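Long-range contact in Co-type Nitrile Hydratase beta subunit (Pseudomonas putida, PDB 3QYH), which probably forms, with the cobalt-carrying alpha subunit, an enzyme that hydrates nitriles to the corresponding amides: residues G134-V139 with V158-I163. Residues are numbered along the deposited sequence; the frame is centred on the assembly and turned at random. Where two conformers were deposited one is given.
Sequences GDKVRV and VGTVVI
Val-137 and Gly-159 face each other as a hydrogen-bonded antiparallel pair, joining strand 136-139 to the start of strand 158-168 in the sheet of the C-terminal family region. Two backbone bonds of 2.8 Å, Val-137 N to Gly-159 O and Gly-159 N to Val-137 O, close the pair. Two further backbone hydrogen bonds tie the preceding loop to Val-161, though not as a regular pair: Val-161 N donates to Asp-135 O, and Gly-134 N reaches Val-161 O at 2.8 Å. Gly-134 has a positive phi (97°), where a side chain would press on the preceding carbonyl.

The face of Lys-136, Arg-138, Val-158 and Thr-160 is partly open to solvent, whereas Val-137 is buried. In the conformer described, one of two for Arg-138, Val-158 CG2 sits over the centre of the guanidinium, 3.3 Å from Arg-138 CZ, and Arg-138 NH1 is hydrogen-bonded to Gly-156 O. The other Val-158 methyl, CG1, touches Lys-136 CE at 4.0 Å. Curled by torsions of about -65° at chi2 and chi4, the Lys-136 chain brings CD to 3.5 Å from Thr-160 OG1. An alanine in place of Val-158 would probably leave the guanidinium without its methyl cover and open a gap beside the lysine chain. On the Val-137 side, Val-161 points in toward the facing segment, and its CG2 meets Val-137 CG1 at 3.8 Å; Phe-131 packs on Val-137 and Tyr-186 on Val-161. With 136-139 lying between 158-168 and 216-218 in an antiparallel sheet, the pairing is consistent with the SH3-like barrel of this family's clan.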
loop_
_atom_site.group_PDB
_atom_site.type_symbol
_atom_site.label_atom_id
_atom_site.label_comp_id
_atom_site.label_asym_id
_atom_site.label_seq_id
_atom_site.Cartn_x
_atom_site.Cartn_y
_atom_site.Cartn_z
ATOM N N GLY B 134 -18.374 -17.354 3.538
ATOM C CA GLY B 134 -19.360 -18.085 2.758
ATOM C C GLY B 134 -20.607 -17.265 2.413
ATOM O O GLY B 134 -21.315 -17.573 1.449
ATOM N N ASP B 135 -20.892 -16.222 3.180
ATOM C CA ASP B 135 -22.073 -15.401 2.897
ATOM C C ASP B 135 -21.931 -14.673 1.557
ATOM O O ASP B 135 -20.843 -14.197 1.210
ATOM C CB ASP B 135 -22.281 -14.366 3.997
ATOM C CG ASP B 135 -23.057 -14.908 5.165
ATOM O OD1 ASP B 135 -23.587 -16.025 5.049
ATOM O OD2 ASP B 135 -23.140 -14.220 6.203
ATOM N N LYS B 136 -23.015 -14.596 0.798
ATOM C CA LYS B 136 -23.030 -13.776 -0.412
ATOM C C LYS B 136 -23.435 -12.383 0.016
ATOM O O LYS B 136 -24.397 -12.215 0.751
ATOM C CB LYS B 136 -24.029 -14.306 -1.446
ATOM C CG LYS B 136 -23.787 -15.751 -1.882
ATOM C CD LYS B 136 -22.460 -15.922 -2.622
ATOM C CE LYS B 136 -22.475 -15.255 -3.979
ATOM N NZ LYS B 136 -23.457 -15.890 -4.912
ATOM N N VAL B 137 -22.683 -11.382 -0.424
ATOM C CA VAL B 137 -22.980 -10.008 -0.060
ATOM C C VAL B 137 -22.979 -9.117 -1.294
ATOM O O VAL B 137 -22.341 -9.429 -2.292
ATOM C CB VAL B 137 -21.959 -9.439 0.961
ATOM C CG1 VAL B 137 -22.088 -10.142 2.335
ATOM C CG2 VAL B 137 -20.544 -9.560 0.426
ATOM N N ARG B 138 -23.720 -8.014 -1.227
ATOM C CA ARG B 138 -23.660 -7.009 -2.277
ATOM C C ARG B 138 -23.100 -5.716 -1.699
ATOM O O ARG B 138 -23.451 -5.314 -0.593
ATOM C CB ARG B 138 -25.047 -6.765 -2.898
ATOM C CG ARG B 138 -25.009 -5.922 -4.177
ATOM C CD ARG B 138 -26.412 -5.561 -4.676
ATOM N NE ARG B 138 -27.213 -6.745 -4.980
ATOM C CZ ARG B 138 -27.217 -7.366 -6.153
ATOM N NH1 ARG B 138 -26.452 -6.926 -7.143
ATOM N NH2 ARG B 138 -27.981 -8.435 -6.332
ATOM N N VAL B 139 -22.214 -5.076 -2.445
ATOM C CA VAL B 139 -21.638 -3.805 -2.026
ATOM C C VAL B 139 -22.665 -2.709 -2.265
ATOM O O VAL B 139 -23.218 -2.604 -3.363
ATOM C CB VAL B 139 -20.359 -3.473 -2.817
ATOM C CG1 VAL B 139 -19.780 -2.121 -2.370
ATOM C CG2 VAL B 139 -19.337 -4.614 -2.639
ATOM N N VAL B 158 -21.930 -8.226 -6.482
ATOM C CA VAL B 158 -22.166 -9.301 -5.512
ATOM C C VAL B 158 -20.921 -10.157 -5.389
ATOM O O VAL B 158 -20.361 -10.608 -6.388
ATOM C CB VAL B 158 -23.359 -10.211 -5.947
ATOM C CG1 VAL B 158 -23.365 -11.526 -5.168
ATOM C CG2 VAL B 158 -24.695 -9.462 -5.806
ATOM N N GLY B 159 -20.494 -10.397 -4.155
ATOM C CA GLY B 159 -19.333 -11.249 -3.940
ATOM C C GLY B 159 -19.519 -12.175 -2.747
ATOM O O GLY B 159 -20.562 -12.160 -2.087
ATOM N N THR B 160 -18.488 -12.967 -2.456
ATOM C CA THR B 160 -18.535 -13.939 -1.359
ATOM C C THR B 160 -17.536 -13.555 -0.257
ATOM O O THR B 160 -16.353 -13.347 -0.530
ATOM C CB THR B 160 -18.198 -15.347 -1.881
ATOM O OG1 THR B 160 -19.020 -15.653 -3.024
ATOM C CG2 THR B 160 -18.376 -16.427 -0.774
ATOM N N VAL B 161 -18.012 -13.433 0.975
ATOM C CA VAL B 161 -17.113 -13.199 2.102
ATOM C C VAL B 161 -16.182 -14.406 2.216
ATOM O O VAL B 161 -16.639 -15.544 2.324
ATOM C CB VAL B 161 -17.889 -12.997 3.412
ATOM C CG1 VAL B 161 -16.913 -12.831 4.605
ATOM C CG2 VAL B 161 -18.824 -11.783 3.306
ATOM N N VAL B 162 -14.875 -14.176 2.149
ATOM C CA VAL B 162 -13.921 -15.286 2.253
ATOM C C VAL B 162 -13.021 -15.192 3.502
ATOM O O VAL B 162 -12.444 -16.197 3.924
ATOM C CB VAL B 162 -13.047 -15.450 0.992
ATOM C CG1 VAL B 162 -13.883 -15.952 -0.187
ATOM C CG2 VAL B 162 -12.326 -14.131 0.623
ATOM N N ILE B 163 -12.912 -14.003 4.088
ATOM C CA ILE B 163 -12.192 -13.831 5.351
ATOM C C ILE B 163 -12.860 -12.766 6.195
ATOM O O ILE B 163 -13.207 -11.693 5.687
ATOM C CB ILE B 163 -10.726 -13.348 5.148
ATOM C CG1 ILE B 163 -9.970 -14.230 4.167
ATOM C CG2 ILE B 163 -9.996 -13.244 6.502
ATOM C CD1 ILE B 163 -8.581 -13.705 3.810
#